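Transcription regulator (Haloarcula marismortui ATCC 43049, PDB 3CRJ) probably binds cis-regulatory DNA through a helix-turn-helix domain and represses transcription, as a member of the TetR family. Local coordinates at residues 30-35 and 118-123; 53-56 and 60-63; 87-92 and 139-144. All blocks are in the same frame, centred on the assembly; numbering follows the deposited sequence.

Contact 1 (30-35 and 118-123); sequences HGYADL and PYKEAF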
loop_
_atom_site.group_PDB
_atom_site.type_symbol
_atom_site.label_atom_id
_atom_site.label_comp_id
_atom_site.label_asym_id
_atom_site.label_seq_id
_atom_site.Cartn_x
_atom_site.Cartn_y
_atom_site.Cartn_z
ATOM N N HIS A 30 5.399 15.432 -12.708
ATOM C CA HIS A 30 4.711 16.313 -11.760
ATOM C C HIS A 30 4.016 15.640 -10.604
ATOM O O HIS A 30 3.623 16.322 -9.651
ATOM C CB HIS A 30 3.672 17.151 -12.468
ATOM C CG HIS A 30 4.237 18.030 -13.528
ATOM N ND1 HIS A 30 5.086 19.077 -13.246
ATOM C CD2 HIS A 30 4.070 18.027 -14.874
ATOM C CE1 HIS A 30 5.413 19.689 -14.372
ATOM N NE2 HIS A 30 4.819 19.066 -15.376
ATOM N N GLY A 31 3.831 14.327 -10.700
ATOM C CA GLY A 31 3.046 13.589 -9.723
ATOM C C GLY A 31 1.564 13.808 -9.951
ATOM O O GLY A 31 1.161 14.572 -10.832
ATOM N N TYR A 32 0.738 13.151 -9.142
ATOM C CA TYR A 32 -0.703 13.325 -9.278
ATOM C C TYR A 32 -1.155 14.748 -8.936
ATOM O O TYR A 32 -1.771 15.402 -9.748
ATOM C CB TYR A 32 -1.501 12.293 -8.463
ATOM C CG TYR A 32 -2.972 12.629 -8.475
ATOM C CD1 TYR A 32 -3.755 12.374 -9.600
ATOM C CD2 TYR A 32 -3.572 13.249 -7.384
ATOM C CE1 TYR A 32 -5.101 12.726 -9.632
ATOM C CE2 TYR A 32 -4.911 13.604 -7.412
ATOM C CZ TYR A 32 -5.669 13.340 -8.538
ATOM O OH TYR A 32 -6.999 13.690 -8.564
ATOM N N ALA A 33 -0.848 15.225 -7.740
ATOM C CA ALA A 33 -1.414 16.494 -7.259
ATOM C C ALA A 33 -1.233 17.689 -8.220
ATOM O O ALA A 33 -2.100 18.546 -8.355
ATOM C CB ALA A 33 -0.852 16.823 -5.886
ATOM N N ASP A 34 -0.099 17.735 -8.894
ATOM C CA ASP A 34 0.243 18.908 -9.649
ATOM C C ASP A 34 0.036 18.671 -11.117
ATOM O O ASP A 34 0.474 19.467 -11.936
ATOM C CB ASP A 34 1.693 19.303 -9.375
ATOM C CG ASP A 34 1.848 20.052 -8.076
ATOM O OD1 ASP A 34 0.917 20.796 -7.718
ATOM O OD2 ASP A 34 2.888 19.900 -7.406
ATOM N N LEU A 35 -0.618 17.568 -11.464
ATOM C CA LEU A 35 -0.934 17.299 -12.852
ATOM C C LEU A 35 -2.041 18.234 -13.232
ATOM O O LEU A 35 -2.942 18.512 -12.430
ATOM C CB LEU A 35 -1.445 15.887 -13.018
ATOM C CG LEU A 35 -0.968 15.054 -14.203
ATOM C CD1 LEU A 35 -2.183 14.410 -14.783
ATOM C CD2 LEU A 35 -0.262 15.853 -15.276
ATOM N N PRO A 118 -11.104 6.107 -2.112
ATOM C CA PRO A 118 -12.336 6.278 -1.330
ATOM C C PRO A 118 -13.103 7.583 -1.596
ATOM O O PRO A 118 -14.197 7.775 -1.043
ATOM C CB PRO A 118 -11.849 6.239 0.128
ATOM C CG PRO A 118 -10.451 5.809 0.095
ATOM C CD PRO A 118 -9.912 6.189 -1.247
ATOM N N TYR A 119 -12.561 8.475 -2.419
ATOM C CA TYR A 119 -13.258 9.726 -2.702
ATOM C C TYR A 119 -13.720 9.791 -4.137
ATOM O O TYR A 119 -14.415 10.728 -4.519
ATOM C CB TYR A 119 -12.388 10.954 -2.400
ATOM C CG TYR A 119 -11.853 11.035 -0.994
ATOM C CD1 TYR A 119 -10.554 11.484 -0.749
ATOM C CD2 TYR A 119 -12.634 10.665 0.095
ATOM C CE1 TYR A 119 -10.046 11.561 0.560
ATOM C CE2 TYR A 119 -12.138 10.735 1.401
ATOM C CZ TYR A 119 -10.842 11.181 1.629
ATOM O OH TYR A 119 -10.365 11.246 2.929
ATOM N N LYS A 120 -13.321 8.805 -4.930
ATOM C CA LYS A 120 -13.540 8.828 -6.371
ATOM C C LYS A 120 -13.847 7.419 -6.847
ATOM O O LYS A 120 -12.972 6.542 -6.858
ATOM C CB LYS A 120 -12.306 9.371 -7.104
ATOM C CG LYS A 120 -11.501 10.425 -6.331
ATOM C CD LYS A 120 -10.900 11.434 -7.298
ATOM C CE LYS A 120 -10.187 12.587 -6.614
ATOM N NZ LYS A 120 -9.636 13.480 -7.673
ATOM N N GLU A 121 -15.099 7.204 -7.225
ATOM C CA GLU A 121 -15.547 5.935 -7.780
ATOM C C GLU A 121 -14.779 5.487 -9.020
ATOM O O GLU A 121 -14.407 4.315 -9.126
ATOM C CB GLU A 121 -17.017 6.023 -8.131
ATOM C CG GLU A 121 -17.920 5.319 -7.175
ATOM C CD GLU A 121 -19.325 5.291 -7.711
ATOM O OE1 GLU A 121 -19.674 4.302 -8.396
ATOM O OE2 GLU A 121 -20.063 6.277 -7.487
ATOM N N ALA A 122 -14.548 6.410 -9.952
ATOM C CA ALA A 122 -13.896 6.070 -11.205
ATOM C C ALA A 122 -12.534 5.441 -10.960
ATOM O O ALA A 122 -12.151 4.514 -11.683
ATOM C CB ALA A 122 -13.775 7.281 -12.088
ATOM N N PHE A 123 -11.816 5.925 -9.939
ATOM C CA PHE A 123 -10.515 5.357 -9.585
ATOM C C PHE A 123 -10.702 4.021 -8.863
ATOM O O PHE A 123 -10.040 3.014 -9.175
ATOM C CB PHE A 123 -9.703 6.319 -8.681
ATOM C CG PHE A 123 -9.156 7.565 -9.378
ATOM C CD1 PHE A 123 -9.511 7.900 -10.692
ATOM C CD2 PHE A 123 -8.303 8.427 -8.683
ATOM C CE1 PHE A 123 -9.014 9.065 -11.300
ATOM C CE2 PHE A 123 -7.793 9.589 -9.286
ATOM C CZ PHE A 123 -8.156 9.904 -10.593
#
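The ring of Y32 overlaps F123 where the DNA-binding domain of this TetR-type fold meets the helical C-terminal domain. Y32 CE1 lies 4.1 Å from F123 CE2, at the edge of the phenylalanine ring, while the approach is oblique to the tyrosine ring. A chi1 of 172° swings the Y32 ring away from its backbone N and out of the loop, toward the start of helix 121-148. E112 steadies the backbone behind it, its carboxylate accepting hydrogen bonds from the N of Y32 and of A33, just after G31, a glycine that accommodates the positive phi with which the chain leaves helix 12-30. Lysine suits position 120 because its aliphatic part can lie against F123, with K120 CD 4.1 Å above one face of that ring and toward its rim, while the ammonium reaches on to the phenol. K120 NZ also forms a salt bridge with D59, and K58 makes a cation-pi contact with the Y32 ring; both belong to helix 58-78. Without the hydroxyl, a phenylalanine in place of the tyrosine would probably leave the K120 ammonium short of one acceptor. The bond at stake runs near the plane of the Y32 ring, K120 NZ donating to Y32 OH at 2.8 Å.

Contact 2 (53-56 and 60-63); sequences YYYD and DLLA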
loop_
_atom_site.group_PDB
_atom_site.type_symbol
_atom_site.label_atom_id
_atom_site.label_comp_id
_atom_site.label_asym_id
_atom_site.label_seq_id
_atom_site.Cartn_x
_atom_site.Cartn_y
_atom_site.Cartn_z
ATOM N N TYR A 53 -10.879 17.737 -26.131
ATOM C CA TYR A 53 -11.662 17.089 -27.173
ATOM C C TYR A 53 -12.040 15.659 -26.759
ATOM O O TYR A 53 -13.128 15.197 -27.068
ATOM C CB TYR A 53 -10.896 17.104 -28.505
ATOM C CG TYR A 53 -11.640 16.493 -29.676
ATOM C CD1 TYR A 53 -11.503 15.141 -29.980
ATOM C CD2 TYR A 53 -12.468 17.265 -30.487
ATOM C CE1 TYR A 53 -12.179 14.569 -31.061
ATOM C CE2 TYR A 53 -13.145 16.702 -31.564
ATOM C CZ TYR A 53 -12.996 15.352 -31.840
ATOM O OH TYR A 53 -13.659 14.779 -32.899
ATOM N N TYR A 54 -11.147 14.983 -26.043
ATOM C CA TYR A 54 -11.368 13.600 -25.647
ATOM C C TYR A 54 -11.759 13.438 -24.191
ATOM O O TYR A 54 -12.519 12.538 -23.851
ATOM C CB TYR A 54 -10.132 12.759 -25.954
ATOM C CG TYR A 54 -9.810 12.737 -27.423
ATOM C CD1 TYR A 54 -10.507 11.900 -28.293
ATOM C CD2 TYR A 54 -8.823 13.562 -27.951
ATOM C CE1 TYR A 54 -10.225 11.876 -29.646
ATOM C CE2 TYR A 54 -8.532 13.551 -29.300
ATOM C CZ TYR A 54 -9.240 12.701 -30.147
ATOM O OH TYR A 54 -8.965 12.688 -31.501
ATOM N N TYR A 55 -11.224 14.298 -23.333
ATOM C CA TYR A 55 -11.495 14.237 -21.904
ATOM C C TYR A 55 -11.854 15.614 -21.351
ATOM O O TYR A 55 -11.246 16.627 -21.726
ATOM C CB TYR A 55 -10.292 13.656 -21.175
ATOM C CG TYR A 55 -9.742 12.425 -21.853
ATOM C CD1 TYR A 55 -10.408 11.200 -21.767
ATOM C CD2 TYR A 55 -8.569 12.488 -22.592
ATOM C CE1 TYR A 55 -9.921 10.077 -22.393
ATOM C CE2 TYR A 55 -8.067 11.364 -23.224
ATOM C CZ TYR A 55 -8.752 10.166 -23.120
ATOM O OH TYR A 55 -8.258 9.056 -23.747
ATOM N N ASP A 56 -12.836 15.646 -20.457
ATOM C CA ASP A 56 -13.355 16.902 -19.936
ATOM C C ASP A 56 -12.656 17.291 -18.643
ATOM O O ASP A 56 -12.629 18.463 -18.268
ATOM C CB ASP A 56 -14.859 16.768 -19.722
ATOM C CG ASP A 56 -15.440 15.592 -20.499
ATOM O OD1 ASP A 56 -16.478 15.774 -21.191
ATOM O OD2 ASP A 56 -14.821 14.483 -20.428
ATOM N N ASP A 60 -11.418 12.323 -15.579
ATOM C CA ASP A 60 -11.823 11.464 -16.681
ATOM C C ASP A 60 -10.582 10.899 -17.347
ATOM O O ASP A 60 -10.501 9.713 -17.662
ATOM C CB ASP A 60 -12.606 12.258 -17.723
ATOM C CG ASP A 60 -13.965 12.705 -17.228
ATOM O OD1 ASP A 60 -14.109 12.919 -16.002
ATOM O OD2 ASP A 60 -14.876 12.862 -18.080
ATOM N N LEU A 61 -9.605 11.781 -17.538
ATOM C CA LEU A 61 -8.399 11.468 -18.270
ATOM C C LEU A 61 -7.602 10.389 -17.555
ATOM O O LEU A 61 -7.094 9.472 -18.190
ATOM C CB LEU A 61 -7.573 12.733 -18.459
ATOM C CG LEU A 61 -6.427 12.625 -19.458
ATOM C CD1 LEU A 61 -6.196 13.967 -20.084
ATOM C CD2 LEU A 61 -5.155 12.101 -18.795
ATOM N N LEU A 62 -7.519 10.484 -16.236
ATOM C CA LEU A 62 -6.765 9.513 -15.463
ATOM C C LEU A 62 -7.506 8.194 -15.261
ATOM O O LEU A 62 -6.890 7.155 -15.027
ATOM C CB LEU A 62 -6.343 10.121 -14.133
ATOM C CG LEU A 62 -5.304 11.245 -14.201
ATOM C CD1 LEU A 62 -5.100 11.835 -12.823
ATOM C CD2 LEU A 62 -3.961 10.749 -14.783
ATOM N N ALA A 63 -8.831 8.209 -15.347
ATOM C CA ALA A 63 -9.538 6.941 -15.317
ATOM C C ALA A 63 -9.123 6.181 -16.565
ATOM O O ALA A 63 -8.731 5.012 -16.485
ATOM C CB ALA A 63 -11.037 7.137 -15.269
#
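Y55 lays its ring against L61, with the L61 CA over one face and 3.9 Å from Y55 CG. The leucine side chain crosses the tyrosine at about a right angle, bringing L61 CD1 to 3.8 Å from Y55 CD2. A chi1 of -168° carries L61 CG and CD1 across that face toward the CD2 rim. A flat aromatic suits Y55, since it can pack on both faces: Y54 CB sits 3.6 Å above the other one, toward the rim. Beside this apolar pair, D56 and D60 bring their carboxylates close together, the planes 60° apart. Both groups are acceptors, and at 2.60 Å resolution the exact gap between them is doubtful.

Further out, T16 and M20 of helix 12-30 touch Y55, while T23 of that helix and I37 and I40 of helix 37-44 also touch L61. The contact thus joins the end of the predicted helix-turn-helix motif to the first turns of helix 58-78, where the three-helix DNA-binding unit passes into the helix that leads on to the C-terminal domain. Buried leucine serves the core, and the aspartates belong to the exposed side. Repulsion between the two acidic groups is probably screened by solvent and eased by the partly positive N-terminal end of helix 58-78, so that the apolar Y55-L61 pair does the joining.

Contact 3 (87-92 and 139-144); sequences ARLNLL and KAVINH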
loop_
_atom_site.group_PDB
_atom_site.type_symbol
_atom_site.label_atom_id
_atom_site.label_comp_id
_atom_site.label_asym_id
_atom_site.label_seq_id
_atom_site.Cartn_x
_atom_site.Cartn_y
_atom_site.Cartn_z
ATOM N N ALA A 87 6.159 -22.949 -13.905
ATOM C CA ALA A 87 6.830 -21.902 -14.697
ATOM C C ALA A 87 5.966 -20.658 -14.896
ATOM O O ALA A 87 6.479 -19.545 -15.026
ATOM C CB ALA A 87 7.306 -22.437 -16.018
ATOM N N ARG A 88 4.654 -20.853 -14.900
ATOM C CA ARG A 88 3.744 -19.774 -15.215
ATOM C C ARG A 88 3.500 -18.893 -14.008
ATOM O O ARG A 88 3.399 -17.658 -14.136
ATOM C CB ARG A 88 2.424 -20.326 -15.744
ATOM C CG ARG A 88 1.659 -19.315 -16.580
ATOM C CD ARG A 88 0.181 -19.669 -16.787
ATOM N NE ARG A 88 -0.546 -18.493 -17.264
ATOM C CZ ARG A 88 -0.503 -18.037 -18.510
ATOM N NH1 ARG A 88 0.218 -18.669 -19.444
ATOM N NH2 ARG A 88 -1.195 -16.944 -18.821
ATOM N N LEU A 89 3.394 -19.520 -12.840
ATOM C CA LEU A 89 3.246 -18.768 -11.620
ATOM C C LEU A 89 4.433 -17.839 -11.563
ATOM O O LEU A 89 4.281 -16.598 -11.535
ATOM C CB LEU A 89 3.198 -19.670 -10.386
ATOM C CG LEU A 89 2.771 -18.979 -9.080
ATOM C CD1 LEU A 89 1.542 -18.030 -9.221
ATOM C CD2 LEU A 89 2.522 -19.969 -7.998
ATOM N N ASN A 90 5.624 -18.427 -11.614
ATOM C CA ASN A 90 6.838 -17.627 -11.505
ATOM C C ASN A 90 6.870 -16.436 -12.449
ATOM O O ASN A 90 7.149 -15.313 -12.032
ATOM C CB ASN A 90 8.085 -18.499 -11.657
ATOM C CG ASN A 90 8.416 -19.233 -10.386
ATOM O OD1 ASN A 90 8.380 -18.654 -9.311
ATOM N ND2 ASN A 90 8.726 -20.510 -10.500
ATOM N N LEU A 91 6.570 -16.695 -13.717
ATOM C CA LEU A 91 6.572 -15.687 -14.751
ATOM C C LEU A 91 5.569 -14.592 -14.453
ATOM O O LEU A 91 5.829 -13.424 -14.708
ATOM C CB LEU A 91 6.274 -16.345 -16.088
ATOM C CG LEU A 91 7.477 -16.730 -16.962
ATOM C CD1 LEU A 91 8.738 -17.089 -16.170
ATOM C CD2 LEU A 91 7.106 -17.849 -17.977
ATOM N N LEU A 92 4.423 -14.961 -13.895
ATOM C CA LEU A 92 3.455 -13.942 -13.481
ATOM C C LEU A 92 4.002 -13.128 -12.326
ATOM O O LEU A 92 3.979 -11.899 -12.371
ATOM C CB LEU A 92 2.114 -14.559 -13.119
ATOM C CG LEU A 92 1.169 -14.640 -14.305
ATOM C CD1 LEU A 92 1.912 -14.952 -15.582
ATOM C CD2 LEU A 92 0.087 -15.663 -14.046
ATOM N N LYS A 139 -5.131 -17.058 -9.510
ATOM C CA LYS A 139 -5.958 -18.211 -9.204
ATOM C C LYS A 139 -6.015 -19.269 -10.318
ATOM O O LYS A 139 -5.974 -20.474 -10.038
ATOM C CB LYS A 139 -7.355 -17.779 -8.856
ATOM C CG LYS A 139 -8.109 -18.820 -8.073
ATOM C CD LYS A 139 -9.263 -18.176 -7.354
ATOM C CE LYS A 139 -10.348 -17.708 -8.333
ATOM N NZ LYS A 139 -10.989 -18.836 -9.020
ATOM N N ALA A 140 -6.071 -18.821 -11.569
ATOM C CA ALA A 140 -6.106 -19.733 -12.712
ATOM C C ALA A 140 -4.885 -20.624 -12.836
ATOM O O ALA A 140 -5.024 -21.768 -13.193
ATOM C CB ALA A 140 -6.346 -18.981 -14.024
ATOM N N VAL A 141 -3.692 -20.127 -12.537
ATOM C CA VAL A 141 -2.534 -20.989 -12.722
ATOM C C VAL A 141 -2.422 -21.917 -11.518
ATOM O O VAL A 141 -2.084 -23.102 -11.659
ATOM C CB VAL A 141 -1.241 -20.233 -13.065
ATOM C CG1 VAL A 141 -0.915 -19.200 -12.012
ATOM C CG2 VAL A 141 -0.086 -21.215 -13.244
ATOM N N ILE A 142 -2.788 -21.389 -10.351
ATOM C CA ILE A 142 -2.860 -22.205 -9.139
ATOM C C ILE A 142 -3.858 -23.339 -9.297
ATOM O O ILE A 142 -3.623 -24.480 -8.850
ATOM C CB ILE A 142 -3.199 -21.366 -7.886
ATOM C CG1 ILE A 142 -2.018 -20.441 -7.542
ATOM C CG2 ILE A 142 -3.550 -22.300 -6.709
ATOM C CD1 ILE A 142 -2.287 -19.461 -6.400
ATOM N N ASN A 143 -4.979 -23.048 -9.941
ATOM C CA ASN A 143 -5.956 -24.103 -10.137
ATOM C C ASN A 143 -5.430 -25.140 -11.101
ATOM O O ASN A 143 -5.590 -26.326 -10.861
ATOM C CB ASN A 143 -7.312 -23.541 -10.566
ATOM C CG ASN A 143 -8.197 -23.181 -9.375
ATOM O OD1 ASN A 143 -8.137 -23.829 -8.330
ATOM N ND2 ASN A 143 -9.023 -22.146 -9.527
ATOM N N HIS A 144 -4.793 -24.694 -12.178
ATOM C CA HIS A 144 -4.242 -25.600 -13.193
ATOM C C HIS A 144 -3.253 -26.628 -12.614
ATOM O O HIS A 144 -3.338 -27.827 -12.922
ATOM C CB HIS A 144 -3.578 -24.788 -14.304
ATOM C CG HIS A 144 -3.018 -25.615 -15.414
ATOM N ND1 HIS A 144 -3.776 -26.513 -16.136
ATOM C CD2 HIS A 144 -1.780 -25.655 -15.955
ATOM C CE1 HIS A 144 -3.029 -27.077 -17.066
ATOM N NE2 HIS A 144 -1.814 -26.572 -16.982
#
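R88 NH1 donates to two backbone carbonyls, T82 O and V80 O, in the connection before helix 85-97, and the arginine chain runs past V141 on its way to them. The guanidinium thus finds its partners in that connection, leaving the aliphatic part to do the packing. R88 CB lies 3.7 Å from V141 CG2, and R88 CD comes within 3.9 Å of the same methyl. With the chain extended from CG to NE, it passes obliquely across the valine, a use of arginine in which the long hydrocarbon stem covers an apolar neighbour while the charged end stays with polar atoms.

V141 is the centre of the contact, its two methyls forking between three residues of helix 85-97. Its CG1 stands between the backbone N and the carbonyl carbon (chi1 57°) and turns to the leucines. There V141 CG1 is 3.9 Å from L89 CD1, with L92 CD2 a little farther off. The other methyl faces R88 and the backbone, with V141 CG2 3.9 Å from L89 N. A short beta-branched residue fits this closely approached position, where the L89 and V141 CA atoms are 6.3 Å apart. The segments run nearly antiparallel at 162°, their axes 9.5 Å apart at closest approach, so this is helix-to-helix packing within the all-helical C-terminal domain of a TetR-family regulator.

Around it, L89 reaches L138 and also L198 of helix 181-198, while L92 touches M137 and V80. I142 also touches T160 of helix 156-176. The polar end of R88 is satisfied within the connection before its own helix, to which H144 also makes a weak hydrogen bond, at T83. No hydrogen bond links the two segments directly, which suggests that apolar burial is the main tie between them.

How the contacts relate
From the N terminus, the chain leaves helix 12-30 through 30-35, the first half of contact 1, whose loop closes only at 118-123. Contact 2 is nested inside that loop and joins the segment after helix 48-52, at the end of the predicted DNA-binding motif, to the helix that follows. The two touch, with L62 packing among Y32, L35 and F123. Contact 3 opens at 87-92, within the loop of contact 1, and closes beyond it at 139-144, so these two cross; contacts 2 and 3 are in series. Helix 121-148 serves both contact 1, at the interdomain boundary, and contact 3, inside the C-terminal domain, their centres about 32 Å apart.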